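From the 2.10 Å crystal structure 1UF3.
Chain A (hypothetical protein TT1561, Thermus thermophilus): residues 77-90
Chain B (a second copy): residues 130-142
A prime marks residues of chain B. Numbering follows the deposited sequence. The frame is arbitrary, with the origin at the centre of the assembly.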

# COMPACT_ATOMS: atom_id res chain seq x y z
N ILE A 77 -21.19 1.15 -35.81
CA ILE A 77 -21.17 1.45 -34.38
C ILE A 77 -21.36 0.23 -33.48
O ILE A 77 -20.72 0.09 -32.44
CB ILE A 77 -22.27 2.52 -34.06
CG1 ILE A 77 -22.25 2.92 -32.57
CG2 ILE A 77 -23.63 1.97 -34.40
CD1 ILE A 77 -21.02 3.68 -32.14
N TRP A 78 -22.23 -0.68 -33.89
CA TRP A 78 -22.55 -1.86 -33.09
C TRP A 78 -21.43 -2.85 -32.85
O TRP A 78 -21.49 -3.60 -31.87
CB TRP A 78 -23.78 -2.56 -33.69
CG TRP A 78 -24.95 -1.62 -33.89
CD1 TRP A 78 -25.54 -1.30 -35.07
CD2 TRP A 78 -25.70 -0.91 -32.87
NE1 TRP A 78 -26.59 -0.44 -34.87
CE2 TRP A 78 -26.71 -0.19 -33.53
CE3 TRP A 78 -25.60 -0.82 -31.47
CZ2 TRP A 78 -27.64 0.62 -32.84
CZ3 TRP A 78 -26.53 -0.02 -30.78
CH2 TRP A 78 -27.53 0.69 -31.47
N GLU A 79 -20.41 -2.87 -33.71
CA GLU A 79 -19.29 -3.79 -33.50
C GLU A 79 -18.42 -3.27 -32.37
O GLU A 79 -18.05 -4.01 -31.44
CB GLU A 79 -18.45 -3.96 -34.78
CG GLU A 79 -19.25 -4.56 -35.93
CD GLU A 79 -18.38 -5.22 -37.01
OE1 GLU A 79 -18.97 -5.92 -37.85
OE2 GLU A 79 -17.13 -5.04 -37.03
N TYR A 80 -18.06 -1.99 -32.46
CA TYR A 80 -17.27 -1.34 -31.40
C TYR A 80 -18.08 -1.50 -30.10
O TYR A 80 -17.56 -1.97 -29.09
CB TYR A 80 -17.09 0.16 -31.72
CG TYR A 80 -16.85 1.09 -30.51
CD1 TYR A 80 -15.57 1.24 -29.95
CD2 TYR A 80 -17.89 1.83 -29.95
CE1 TYR A 80 -15.34 2.10 -28.87
CE2 TYR A 80 -17.67 2.70 -28.85
CZ TYR A 80 -16.39 2.83 -28.33
OH TYR A 80 -16.13 3.72 -27.29
N LEU A 81 -19.36 -1.14 -30.15
CA LEU A 81 -20.22 -1.20 -28.96
C LEU A 81 -20.35 -2.59 -28.31
O LEU A 81 -20.31 -2.71 -27.08
CB LEU A 81 -21.62 -0.67 -29.29
CG LEU A 81 -22.44 -0.24 -28.06
CD1 LEU A 81 -21.79 1.03 -27.46
CD2 LEU A 81 -23.89 0.06 -28.42
N ARG A 82 -20.49 -3.63 -29.12
CA ARG A 82 -20.63 -4.96 -28.54
C ARG A 82 -19.40 -5.45 -27.83
O ARG A 82 -19.49 -6.06 -26.75
CB ARG A 82 -21.01 -6.00 -29.60
CG ARG A 82 -21.38 -7.35 -28.94
CD ARG A 82 -22.43 -8.10 -29.75
NE ARG A 82 -23.03 -9.17 -28.95
CZ ARG A 82 -23.84 -10.10 -29.44
NH1 ARG A 82 -24.16 -10.11 -30.73
NH2 ARG A 82 -24.34 -11.02 -28.63
N GLU A 83 -18.25 -5.21 -28.45
CA GLU A 83 -16.99 -5.63 -27.88
C GLU A 83 -16.62 -4.81 -26.64
O GLU A 83 -15.92 -5.30 -25.76
CB GLU A 83 -15.88 -5.57 -28.94
CG GLU A 83 -16.11 -6.55 -30.10
CD GLU A 83 -16.21 -8.00 -29.63
OE1 GLU A 83 -16.93 -8.79 -30.27
OE2 GLU A 83 -15.56 -8.35 -28.62
N ALA A 84 -17.06 -3.56 -26.60
CA ALA A 84 -16.80 -2.70 -25.44
C ALA A 84 -17.68 -3.28 -24.31
O ALA A 84 -17.22 -3.48 -23.19
CB ALA A 84 -17.24 -1.25 -25.72
N ALA A 85 -18.93 -3.57 -24.65
CA ALA A 85 -19.87 -4.13 -23.70
C ALA A 85 -19.32 -5.44 -23.12
O ALA A 85 -19.38 -5.65 -21.91
CB ALA A 85 -21.22 -4.35 -24.37
N ASN A 86 -18.76 -6.31 -23.98
CA ASN A 86 -18.18 -7.60 -23.54
C ASN A 86 -17.02 -7.44 -22.53
O ASN A 86 -17.03 -8.07 -21.47
CB ASN A 86 -17.64 -8.42 -24.75
CG ASN A 86 -18.74 -8.89 -25.69
OD1 ASN A 86 -19.91 -8.97 -25.31
ND2 ASN A 86 -18.37 -9.21 -26.93
N VAL A 87 -16.02 -6.64 -22.86
CA VAL A 87 -14.90 -6.50 -21.93
C VAL A 87 -15.32 -5.76 -20.64
O VAL A 87 -14.80 -6.03 -19.58
CB VAL A 87 -13.71 -5.71 -22.55
CG1 VAL A 87 -14.05 -4.26 -22.68
CG2 VAL A 87 -12.48 -5.89 -21.70
N GLU A 88 -16.27 -4.85 -20.76
CA GLU A 88 -16.70 -4.06 -19.60
C GLU A 88 -17.54 -4.84 -18.61
O GLU A 88 -17.75 -4.40 -17.49
CB GLU A 88 -17.46 -2.83 -20.08
CG GLU A 88 -16.54 -1.82 -20.79
CD GLU A 88 -17.29 -0.73 -21.52
OE1 GLU A 88 -18.45 -0.43 -21.17
OE2 GLU A 88 -16.70 -0.14 -22.45
N LEU A 89 -18.04 -6.00 -19.02
CA LEU A 89 -18.81 -6.82 -18.09
C LEU A 89 -17.93 -7.28 -16.96
O LEU A 89 -18.30 -7.17 -15.80
CB LEU A 89 -19.38 -8.05 -18.79
CG LEU A 89 -20.57 -7.77 -19.68
CD1 LEU A 89 -20.90 -9.01 -20.55
CD2 LEU A 89 -21.75 -7.40 -18.80
N VAL A 90 -16.75 -7.80 -17.30
CA VAL A 90 -15.85 -8.31 -16.28
C VAL A 90 -14.70 -7.39 -15.90
O VAL A 90 -13.96 -7.70 -14.97
CB VAL A 90 -15.30 -9.70 -16.68
CG1 VAL A 90 -16.42 -10.74 -16.54
CG2 VAL A 90 -14.80 -9.67 -18.12
N ARG B 130 -35.27 -1.81 -33.13
CA ARG B 130 -35.07 -3.10 -32.47
C ARG B 130 -33.70 -3.18 -31.82
O ARG B 130 -32.67 -2.89 -32.45
CB ARG B 130 -35.22 -4.25 -33.47
CG ARG B 130 -34.98 -5.64 -32.88
CD ARG B 130 -35.02 -6.71 -33.96
NE ARG B 130 -36.20 -6.48 -34.78
CZ ARG B 130 -36.18 -6.08 -36.05
NH1 ARG B 130 -35.01 -5.89 -36.66
NH2 ARG B 130 -37.32 -5.80 -36.67
N TYR B 131 -33.69 -3.56 -30.55
CA TYR B 131 -32.42 -3.70 -29.84
C TYR B 131 -32.31 -5.05 -29.14
O TYR B 131 -33.20 -5.46 -28.39
CB TYR B 131 -32.26 -2.59 -28.77
CG TYR B 131 -32.49 -1.17 -29.28
CD1 TYR B 131 -33.74 -0.56 -29.14
CD2 TYR B 131 -31.48 -0.46 -29.92
CE1 TYR B 131 -33.97 0.73 -29.65
CE2 TYR B 131 -31.70 0.82 -30.43
CZ TYR B 131 -32.94 1.41 -30.29
OH TYR B 131 -33.14 2.67 -30.81
N PRO B 132 -31.21 -5.77 -29.39
CA PRO B 132 -31.11 -7.05 -28.69
C PRO B 132 -30.95 -6.72 -27.19
O PRO B 132 -30.55 -5.60 -26.82
CB PRO B 132 -29.87 -7.68 -29.29
CG PRO B 132 -29.03 -6.50 -29.70
CD PRO B 132 -30.06 -5.56 -30.28
N ALA B 133 -31.27 -7.68 -26.34
CA ALA B 133 -31.19 -7.50 -24.91
C ALA B 133 -29.88 -6.90 -24.42
O ALA B 133 -29.90 -6.04 -23.53
CB ALA B 133 -31.43 -8.84 -24.20
N TRP B 134 -28.75 -7.34 -24.98
CA TRP B 134 -27.47 -6.81 -24.53
C TRP B 134 -27.36 -5.29 -24.68
O TRP B 134 -26.64 -4.64 -23.92
CB TRP B 134 -26.28 -7.52 -25.21
CG TRP B 134 -26.07 -7.20 -26.67
CD1 TRP B 134 -26.59 -7.87 -27.74
CD2 TRP B 134 -25.31 -6.11 -27.20
NE1 TRP B 134 -26.20 -7.25 -28.92
CE2 TRP B 134 -25.41 -6.17 -28.62
CE3 TRP B 134 -24.54 -5.09 -26.62
CZ2 TRP B 134 -24.79 -5.24 -29.47
CZ3 TRP B 134 -23.91 -4.15 -27.47
CH2 TRP B 134 -24.04 -4.24 -28.87
N VAL B 135 -28.07 -4.71 -25.64
CA VAL B 135 -28.03 -3.27 -25.83
C VAL B 135 -28.84 -2.61 -24.71
O VAL B 135 -28.38 -1.65 -24.12
CB VAL B 135 -28.58 -2.84 -27.21
CG1 VAL B 135 -28.73 -1.33 -27.27
CG2 VAL B 135 -27.62 -3.30 -28.32
N ALA B 136 -30.05 -3.12 -24.44
CA ALA B 136 -30.89 -2.55 -23.37
C ALA B 136 -30.13 -2.58 -22.03
O ALA B 136 -30.11 -1.59 -21.30
CB ALA B 136 -32.20 -3.34 -23.24
N GLU B 137 -29.49 -3.71 -21.75
CA GLU B 137 -28.71 -3.87 -20.53
C GLU B 137 -27.52 -2.91 -20.48
O GLU B 137 -27.18 -2.39 -19.43
CB GLU B 137 -28.22 -5.31 -20.42
CG GLU B 137 -27.17 -5.55 -19.35
CD GLU B 137 -27.19 -6.97 -18.81
OE1 GLU B 137 -26.13 -7.44 -18.30
OE2 GLU B 137 -28.26 -7.61 -18.89
N TYR B 138 -26.87 -2.70 -21.62
CA TYR B 138 -25.73 -1.81 -21.66
C TYR B 138 -26.18 -0.36 -21.45
O TYR B 138 -25.42 0.46 -20.95
CB TYR B 138 -25.01 -1.95 -22.99
CG TYR B 138 -23.72 -1.18 -23.04
CD1 TYR B 138 -22.55 -1.73 -22.55
CD2 TYR B 138 -23.68 0.12 -23.57
CE1 TYR B 138 -21.37 -0.99 -22.56
CE2 TYR B 138 -22.50 0.85 -23.58
CZ TYR B 138 -21.37 0.29 -23.07
OH TYR B 138 -20.21 1.00 -23.04
N ARG B 139 -27.41 -0.05 -21.83
CA ARG B 139 -27.96 1.29 -21.64
C ARG B 139 -28.20 1.54 -20.15
O ARG B 139 -27.78 2.56 -19.60
CB ARG B 139 -29.31 1.42 -22.35
CG ARG B 139 -29.31 2.27 -23.61
CD ARG B 139 -28.77 1.57 -24.83
NE ARG B 139 -27.45 2.07 -25.15
CZ ARG B 139 -27.01 2.40 -26.37
NH1 ARG B 139 -27.79 2.29 -27.44
NH2 ARG B 139 -25.77 2.85 -26.50
N LEU B 140 -28.88 0.60 -19.50
CA LEU B 140 -29.23 0.73 -18.10
C LEU B 140 -28.11 0.63 -17.08
O LEU B 140 -28.23 1.16 -15.98
CB LEU B 140 -30.34 -0.29 -17.77
CG LEU B 140 -31.59 -0.10 -18.63
CD1 LEU B 140 -32.60 -1.23 -18.39
CD2 LEU B 140 -32.21 1.26 -18.33
N LYS B 141 -27.01 -0.04 -17.42
CA LYS B 141 -25.93 -0.16 -16.46
C LYS B 141 -25.38 1.21 -16.07
O LYS B 141 -24.72 1.34 -15.03
CB LYS B 141 -24.78 -1.02 -17.00
CG LYS B 141 -23.80 -0.30 -17.95
CD LYS B 141 -22.69 -1.27 -18.35
CE LYS B 141 -21.64 -0.65 -19.25
NZ LYS B 141 -20.42 -1.49 -19.17
N ALA B 142 -25.62 2.22 -16.91
CA ALA B 142 -25.12 3.55 -16.58
C ALA B 142 -25.79 4.02 -15.28
O ALA B 142 -25.25 4.87 -14.58
CB ALA B 142 -25.41 4.55 -17.71
O HOH W 1 -21.08 -4.04 -20.30
O HOH W 2 -19.25 -2.13 -16.69

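Helix 77-90 of chain A packs against helix 133-140 of chain B. Their axes cross at 64° and come within 10.9 Å. The contact buries 613 Å², both sides summed.

Trp134′ loses the most surface, 125 Å². Its CA-to-CB bond points toward chain A, and chi1 is p (72°) with chi2 at -91°. This sets the six-membered end of the indole against the chain A helix, with Trp134′ CH2 4.0 Å from Trp78 O and Trp134′ CZ3 3.9 Å from Leu81 O. Arg82 covers one face of it. With chi1 and chi3 t and chi2 between wells at 148°, the Arg82 side chain is largely extended and runs along the indole. Its CG sits over the six-membered ring, 4.0 Å from the centroid. Its guanidinium lies flat on the indole, centres 4.1 Å apart and planes at 9°. The cation-pi contact with the five-membered ring is off-centre. An arginine suits this place because both its aliphatic stem and its flat charged end can pack on an aromatic face. Arg82 CA is 3.5 Å from Trp134′ CH2, so the ring also reaches the helix backbone.

Ala85 marks the tightest point of the backbone register, with its CA 6.6 Å from that of Tyr138′. Its small side chain points toward chain B. Ala85 CB lies 3.5 Å from Tyr138′ CD1 and 4.1 Å from Trp134′ CE3, which leaves little room there.

Leu81 leaves its helix sideways, but chi1 t and chi2 p bring its end nearer. Leu81 CD1 is 3.9 Å from Tyr138′ CE2, and Leu81 CG is 4.2 Å from Trp134′ CZ3. Trp78 also starts sideways. Its chi1 m (-52°) brings the end of the indole nearer to chain B, where Trp78 CZ3 meets Val135′ CG2 at 4.2 Å and Trp78 CH2 meets Tyr131′ CE2 at 4.3 Å. Arg139′, with chi1 at -107° and chi3 at -105°, both between wells, brings NH1 to the edge of the Trp78 ring, 4.3 Å from CZ3.

The polar end of the contact centres on Glu88. Its CA-to-CB bond points toward chain B, and chi1 m with chi2 t places OE1 within reach of Tyr138′ and Lys141′. Tyr138′, with chi1 t, reaches across the apolar patch, and its OH donates to Glu88 OE1 at 2.9 Å. Lys141′ NZ donates to Glu88 OE1 at 3.0 Å in a salt bridge. Glu88 is buried, and these two donors help satisfy its charge. After a p chi1, the Lys141′ chain is fully extended, with chi2 to chi4 all t. Its NZ also donates to two waters. Water 1 donates to Ala85 O and water 2 to Glu88 O, so the lysine is tied to the chain A backbone as well.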